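Local coordinates for protein amide synthase (PDB 1L5A) that acts as a stand-alone nonribosomal peptide synthetase condensation enzyme, an amide synthase that forms an amide bond in the biosynthesis of the siderophore vibriobactin, at residues 91-94 against 95-98; 169-173 against 174-178. All coordinates share one frame; numbering follows the deposited sequence.

Overall arrangement
Followed from the N terminus, the chain reaches contact 1 where helix 82-94 ends and a loop sets off for strand 107-114; that strand belongs to the five-stranded sheet that also holds strands 22-30 and 117-125. The chain then runs through strands 107-114 and 117-125 and helix 131-150 before contact 2, the corner where helix 161-172 gives way to helix 175-189, ahead of strand 208-214 in the four-stranded sheet. Each contact closes a local turn. They lie in series, neither nested nor crossed; the centres of contacts 1 and 2 are about 39 Å apart, their nearest atoms about 26 Å. Contact 1 marks a helix exit beside the first sheet, contact 2 a helix-helix corner at the subunit interfaces.

Contact 1 (91-94 against 95-98); sequences EQDL and QRSS
E91 and Q95 meet twice, through backbone and side chain, at the C-terminal end of helix 82-94. The backbone bond runs from Q95 N to E91 O over 2.8 Å, an i to i+4 bond of helical type. In addition, Q95 NE2 donates to E91 OE2 at 2.9 Å with an N-H...O angle of 159°. E91 OE2 accepts through its anti lone pair and lies close to the amide plane of Q95, yet the two flat groups are turned 65° against each other. E91 reaches this place by a bend at chi2 (61°), whereas the Q95 chain, extended beyond CG, carries its amide to the carboxylate. Both residues are on the solvent side and also touch a crystal neighbour, so lattice packing may influence this pair.

Q95 is the first residue to abandon helical phi/psi, which makes this a helix C-terminus that opens into the loop before strand 107-114. The packed side of the exit belongs to D93 and L94. Buried D93 is held through OD2 by a salt bridge to R123, and its side chain touches strand 107-114, while L94 rests on A24 of strand 22-30. R96 bends back over the helix end: its N bonds to D93 O at 3.0 Å, though the position of that oxygen is doubtful, and its side chain touches T22 of strand 22-30.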
ATOM      1  N   GLU A  91      -2.137 -22.109 -41.177  1.00 36.96           N
ATOM      2  CA  GLU A  91      -3.404 -21.539 -41.620  1.00 43.68           C
ATOM      3  C   GLU A  91      -4.511 -22.476 -41.200  1.00 46.66           C
ATOM      4  O   GLU A  91      -5.605 -22.047 -40.860  1.00 52.18           O
ATOM      5  CB  GLU A  91      -3.422 -21.369 -43.139  1.00 46.48           C
ATOM      6  CG  GLU A  91      -4.700 -20.773 -43.712  1.00 52.59           C
ATOM      7  CD  GLU A  91      -5.014 -19.370 -43.192  1.00 59.53           C
ATOM      8  OE1 GLU A  91      -4.078 -18.588 -42.899  1.00 55.96           O
ATOM      9  OE2 GLU A  91      -6.216 -19.036 -43.100  1.00 64.33           O
ATOM     10  N   GLN A  92      -4.229 -23.768 -41.211  1.00 46.82           N
ATOM     11  CA  GLN A  92      -5.247 -24.719 -40.817  1.00 48.46           C
ATOM     12  C   GLN A  92      -5.712 -24.390 -39.400  1.00 44.83           C
ATOM     13  O   GLN A  92      -6.907 -24.333 -39.130  1.00 43.46           O
ATOM     14  CB  GLN A  92      -4.695 -26.143 -40.883  1.00 55.97           C
ATOM     15  CG  GLN A  92      -5.673 -27.208 -40.428  1.00 65.80           C
ATOM     16  CD  GLN A  92      -6.961 -27.186 -41.225  1.00 72.53           C
ATOM     17  OE1 GLN A  92      -6.950 -27.369 -42.445  1.00 70.92           O
ATOM     18  NE2 GLN A  92      -8.083 -26.961 -40.539  1.00 68.54           N
ATOM     19  N   ASP A  93      -4.772 -24.152 -38.493  1.00 43.64           N
ATOM     20  CA  ASP A  93      -5.160 -23.847 -37.124  1.00 41.86           C
ATOM     21  C   ASP A  93      -5.898 -22.510 -37.040  1.00 43.61           C
ATOM     22  O   ASP A  93      -6.861 -22.371 -36.284  1.00 37.64           O
ATOM     23  CB  ASP A  93      -3.943 -23.861 -36.204  1.00 39.33           C
ATOM     24  CG  ASP A  93      -4.290 -23.481 -34.781  1.00 41.61           C
ATOM     25  OD1 ASP A  93      -4.084 -22.301 -34.424  1.00 42.54           O
ATOM     26  OD2 ASP A  93      -4.773 -24.352 -34.025  1.00 33.24           O
ATOM     27  N   LEU A  94      -5.448 -21.525 -37.810  1.00 37.34           N
ATOM     28  CA  LEU A  94      -6.126 -20.238 -37.828  1.00 39.25           C
ATOM     29  C   LEU A  94      -7.567 -20.421 -38.308  1.00 43.89           C
ATOM     30  O   LEU A  94      -8.477 -19.757 -37.833  1.00 51.88           O
ATOM     31  CB  LEU A  94      -5.406 -19.266 -38.755  1.00 30.53           C
ATOM     32  CG  LEU A  94      -4.127 -18.704 -38.145  1.00 30.83           C
ATOM     33  CD1 LEU A  94      -3.430 -17.798 -39.146  1.00 28.47           C
ATOM     34  CD2 LEU A  94      -4.470 -17.943 -36.870  1.00 20.80           C
ATOM     35  N   GLN A  95      -7.776 -21.330 -39.247  1.00 50.32           N
ATOM     36  CA  GLN A  95      -9.110 -21.573 -39.764  1.00 51.78           C
ATOM     37  C   GLN A  95      -9.851 -22.633 -38.969  1.00 58.32           C
ATOM     38  O   GLN A  95     -10.920 -23.070 -39.391  1.00 66.68           O
ATOM     39  CB  GLN A  95      -9.046 -22.019 -41.226  1.00 50.71           C
ATOM     40  CG  GLN A  95      -8.832 -20.902 -42.241  1.00 53.28           C
ATOM     41  CD  GLN A  95      -8.841 -21.413 -43.683  1.00 49.64           C
ATOM     42  OE1 GLN A  95      -9.580 -22.346 -44.014  1.00 48.96           O
ATOM     43  NE2 GLN A  95      -8.028 -20.791 -44.547  1.00 41.06           N
ATOM     44  N   ARG A  96      -9.315 -23.067 -37.832  1.00 60.42           N
ATOM     45  CA  ARG A  96     -10.027 -24.102 -37.089  1.00 63.79           C
ATOM     46  C   ARG A  96     -11.354 -23.563 -36.557  1.00 68.49           C
ATOM     47  O   ARG A  96     -11.549 -22.344 -36.460  1.00 62.09           O
ATOM     48  CB  ARG A  96      -9.173 -24.662 -35.947  1.00 62.12           C
ATOM     49  CG  ARG A  96      -9.402 -24.023 -34.589  1.00 63.75           C
ATOM     50  CD  ARG A  96      -8.866 -22.611 -34.540  1.00 63.85           C
ATOM     51  NE  ARG A  96      -9.046 -22.009 -33.226  1.00 60.27           N
ATOM     52  CZ  ARG A  96      -8.515 -20.850 -32.863  1.00 57.96           C
ATOM     53  NH1 ARG A  96      -7.764 -20.174 -33.717  1.00 53.56           N
ATOM     54  NH2 ARG A  96      -8.756 -20.360 -31.653  1.00 64.36           N
ATOM     55  N   SER A  97     -12.263 -24.485 -36.233  1.00 76.13           N
ATOM     56  CA  SER A  97     -13.597 -24.155 -35.712  1.00 83.10           C
ATOM     57  C   SER A  97     -13.528 -23.249 -34.477  1.00 84.15           C
ATOM     58  O   SER A  97     -14.479 -22.517 -34.165  1.00 83.67           O
ATOM     59  CB  SER A  97     -14.355 -25.446 -35.361  1.00 84.35           C
ATOM     60  OG  SER A  97     -13.769 -26.105 -34.249  1.00 80.31           O
ATOM     61  N   SER A  98     -12.396 -23.321 -33.781  1.00 81.91           N
ATOM     62  CA  SER A  98     -12.142 -22.524 -32.595  1.00 83.86           C
ATOM     63  C   SER A  98     -13.237 -22.556 -31.531  1.00 84.26           C
ATOM     64  O   SER A  98     -13.595 -21.511 -30.976  1.00 84.56           O
ATOM     65  CB  SER A  98     -11.845 -21.069 -32.994  1.00 84.02           C
ATOM     66  OG  SER A  98     -12.820 -20.549 -33.879  1.00 82.57           O
TER

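Contact 2 (169-173 against 174-178)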
ATOM      1  N   ALA A 169      -9.030 -11.265  -6.012  1.00 30.11           N
ATOM      2  CA  ALA A 169     -10.131 -11.431  -5.069  1.00 35.35           C
ATOM      3  C   ALA A 169     -10.033 -10.419  -3.916  1.00 38.84           C
ATOM      4  O   ALA A 169     -11.021  -9.772  -3.545  1.00 43.57           O
ATOM      5  CB  ALA A 169     -10.124 -12.842  -4.510  1.00 27.12           C
ATOM      6  N   ALA A 170      -8.836 -10.292  -3.359  1.00 30.44           N
ATOM      7  CA  ALA A 170      -8.593  -9.381  -2.260  1.00 32.20           C
ATOM      8  C   ALA A 170      -8.880  -7.943  -2.681  1.00 36.10           C
ATOM      9  O   ALA A 170      -9.423  -7.150  -1.895  1.00 36.39           O
ATOM     10  CB  ALA A 170      -7.129  -9.516  -1.775  1.00 18.10           C
ATOM     11  N   TYR A 171      -8.498  -7.605  -3.910  1.00 36.42           N
ATOM     12  CA  TYR A 171      -8.720  -6.257  -4.438  1.00 34.53           C
ATOM     13  C   TYR A 171     -10.208  -5.928  -4.560  1.00 38.01           C
ATOM     14  O   TYR A 171     -10.626  -4.809  -4.252  1.00 32.39           O
ATOM     15  CB  TYR A 171      -8.093  -6.097  -5.818  1.00 27.06           C
ATOM     16  CG  TYR A 171      -8.663  -4.914  -6.554  1.00 25.83           C
ATOM     17  CD1 TYR A 171      -8.250  -3.620  -6.245  1.00 19.31           C
ATOM     18  CD2 TYR A 171      -9.668  -5.081  -7.527  1.00 27.09           C
ATOM     19  CE1 TYR A 171      -8.808  -2.511  -6.868  1.00 28.07           C
ATOM     20  CE2 TYR A 171     -10.250  -3.974  -8.167  1.00 27.07           C
ATOM     21  CZ  TYR A 171      -9.809  -2.682  -7.829  1.00 34.59           C
ATOM     22  OH  TYR A 171     -10.348  -1.561  -8.429  1.00 28.64           O
ATOM     23  N   LEU A 172     -10.992  -6.904  -5.023  1.00 29.87           N
ATOM     24  CA  LEU A 172     -12.429  -6.715  -5.194  1.00 38.93           C
ATOM     25  C   LEU A 172     -13.182  -6.447  -3.900  1.00 41.70           C
ATOM     26  O   LEU A 172     -14.305  -5.933  -3.931  1.00 41.40           O
ATOM     27  CB  LEU A 172     -13.051  -7.934  -5.875  1.00 32.28           C
ATOM     28  CG  LEU A 172     -12.725  -8.072  -7.358  1.00 42.70           C
ATOM     29  CD1 LEU A 172     -13.484  -9.263  -7.874  1.00 31.09           C
ATOM     30  CD2 LEU A 172     -13.102  -6.788  -8.138  1.00 32.73           C
ATOM     31  N   THR A 173     -12.577  -6.819  -2.773  1.00 40.84           N
ATOM     32  CA  THR A 173     -13.192  -6.611  -1.468  1.00 39.46           C
ATOM     33  C   THR A 173     -12.486  -5.510  -0.700  1.00 36.09           C
ATOM     34  O   THR A 173     -12.885  -5.180   0.402  1.00 43.48           O
ATOM     35  CB  THR A 173     -13.148  -7.877  -0.593  1.00 41.33           C
ATOM     36  OG1 THR A 173     -11.794  -8.345  -0.506  1.00 47.08           O
ATOM     37  CG2 THR A 173     -14.059  -8.971  -1.167  1.00 32.34           C
ATOM     38  N   SER A 174     -11.453  -4.931  -1.290  1.00 32.82           N
ATOM     39  CA  SER A 174     -10.698  -3.874  -0.635  1.00 35.57           C
ATOM     40  C   SER A 174     -11.362  -2.505  -0.735  1.00 35.30           C
ATOM     41  O   SER A 174     -12.257  -2.293  -1.552  1.00 37.73           O
ATOM     42  CB  SER A 174      -9.301  -3.775  -1.250  1.00 28.96           C
ATOM     43  OG  SER A 174      -9.326  -2.983  -2.428  1.00 36.87           O
ATOM     44  N   HIS A 175     -10.909  -1.575   0.098  1.00 34.80           N
ATOM     45  CA  HIS A 175     -11.438  -0.219   0.058  1.00 43.25           C
ATOM     46  C   HIS A 175     -11.034   0.439  -1.273  1.00 39.06           C
ATOM     47  O   HIS A 175     -11.783   1.251  -1.816  1.00 33.81           O
ATOM     48  CB  HIS A 175     -10.905   0.625   1.237  1.00 41.23           C
ATOM     49  CG  HIS A 175     -11.524   0.285   2.561  1.00 54.53           C
ATOM     50  ND1 HIS A 175     -12.300   1.176   3.273  1.00 53.39           N
ATOM     51  CD2 HIS A 175     -11.477  -0.848   3.305  1.00 54.42           C
ATOM     52  CE1 HIS A 175     -12.705   0.608   4.396  1.00 45.26           C
ATOM     53  NE2 HIS A 175     -12.220  -0.620   4.439  1.00 40.37           N
ATOM     54  N   ARG A 176      -9.859   0.078  -1.793  1.00 40.21           N
ATOM     55  CA  ARG A 176      -9.352   0.639  -3.058  1.00 40.32           C
ATOM     56  C   ARG A 176     -10.396   0.432  -4.163  1.00 40.48           C
ATOM     57  O   ARG A 176     -10.626   1.306  -4.989  1.00 37.87           O
ATOM     58  CB  ARG A 176      -8.043  -0.041  -3.460  1.00 37.92           C
ATOM     59  CG  ARG A 176      -7.147   0.793  -4.340  1.00 50.29           C
ATOM     60  CD  ARG A 176      -6.156  -0.080  -5.091  1.00 61.70           C
ATOM     61  NE  ARG A 176      -5.046   0.671  -5.682  1.00 79.44           N
ATOM     62  CZ  ARG A 176      -5.153   1.834  -6.330  1.00 85.12           C
ATOM     63  NH1 ARG A 176      -6.335   2.429  -6.487  1.00 82.51           N
ATOM     64  NH2 ARG A 176      -4.063   2.402  -6.836  1.00 83.94           N
ATOM     65  N   TYR A 177     -11.021  -0.738  -4.164  1.00 37.50           N
ATOM     66  CA  TYR A 177     -12.061  -1.046  -5.128  1.00 40.98           C
ATOM     67  C   TYR A 177     -13.077   0.095  -5.090  1.00 42.21           C
ATOM     68  O   TYR A 177     -13.475   0.634  -6.128  1.00 43.08           O
ATOM     69  CB  TYR A 177     -12.756  -2.352  -4.740  1.00 39.02           C
ATOM     70  CG  TYR A 177     -13.866  -2.767  -5.665  1.00 35.58           C
ATOM     71  CD1 TYR A 177     -13.587  -3.310  -6.919  1.00 39.33           C
ATOM     72  CD2 TYR A 177     -15.203  -2.615  -5.293  1.00 37.58           C
ATOM     73  CE1 TYR A 177     -14.619  -3.694  -7.786  1.00 33.71           C
ATOM     74  CE2 TYR A 177     -16.241  -2.995  -6.148  1.00 39.25           C
ATOM     75  CZ  TYR A 177     -15.940  -3.536  -7.399  1.00 38.97           C
ATOM     76  OH  TYR A 177     -16.957  -3.917  -8.256  1.00 40.09           O
ATOM     77  N   TRP A 178     -13.495   0.466  -3.884  1.00 41.01           N
ATOM     78  CA  TRP A 178     -14.459   1.534  -3.767  1.00 40.93           C
ATOM     79  C   TRP A 178     -13.929   2.919  -4.080  1.00 40.09           C
ATOM     80  O   TRP A 178     -14.665   3.766  -4.588  1.00 35.06           O
ATOM     81  CB  TRP A 178     -15.176   1.456  -2.430  1.00 40.66           C
ATOM     82  CG  TRP A 178     -16.463   0.759  -2.683  1.00 47.93           C
ATOM     83  CD1 TRP A 178     -17.535   1.255  -3.393  1.00 56.06           C
ATOM     84  CD2 TRP A 178     -16.764  -0.611  -2.424  1.00 37.20           C
ATOM     85  NE1 TRP A 178     -18.476   0.273  -3.600  1.00 50.56           N
ATOM     86  CE2 TRP A 178     -18.031  -0.884  -3.017  1.00 50.15           C
ATOM     87  CE3 TRP A 178     -16.096  -1.632  -1.761  1.00 29.88           C
ATOM     88  CZ2 TRP A 178     -18.632  -2.140  -2.959  1.00 39.91           C
ATOM     89  CZ3 TRP A 178     -16.691  -2.882  -1.703  1.00 44.80           C
ATOM     90  CH2 TRP A 178     -17.949  -3.124  -2.299  1.00 44.47           C
TER
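Y177 packs against Y171 and L172 across the corner between two consecutive helices. With CG anti to the backbone N (chi1 180°), its side chain folds back over the end of helix 161-172, starting with Y177 CB at 3.3 Å from Y171 O. One step out, Y177 CG is 3.6 Å from L172 O, which stands over one face of the ring, offset toward the rim. The ring then splits its contacts. Y177 CD1 reaches Y171 CE2 at 3.6 Å, while Y177 CE1 takes the methyl L172 CD2 at 3.5 Å; on the other branch Y177 CD2 lies over a face of the W178 indole and Y177 CE2 is again near L172 O. The ring also meets that of Y311, in the loop between helices 291-307 and 313-319. The two tyrosine rings of the corner form an offset edge-to-face pair, the edge of Y177 toward the face of Y171, with centroids 5.7 Å apart and planes at 76°.

S174, the N-cap of helix 175-189, ties the turn together. Y171 O accepts twice, from S174 OG at 2.9 Å and from S174 N at 3.1 Å. The hydroxyl donor is tilted only 19° from the carbonyl plane, whereas the amide approaches from well above it. S174 OG in turn accepts a weak bond from Y177 N at 3.3 Å, the capping bond, so one hydroxyl links the two helices. T173 OG1 and T173 N both donate to A170 O from the same face of its plane.

Further along helix 175-189, D180 forms a hydrogen bond with Y171 OH and a salt bridge with R176. W264 of the second subunit stacks on H175 and donates a hydrogen bond through NE1 to T173 O, placing the corner between helices 161-172 and 175-189 at a subunit interface.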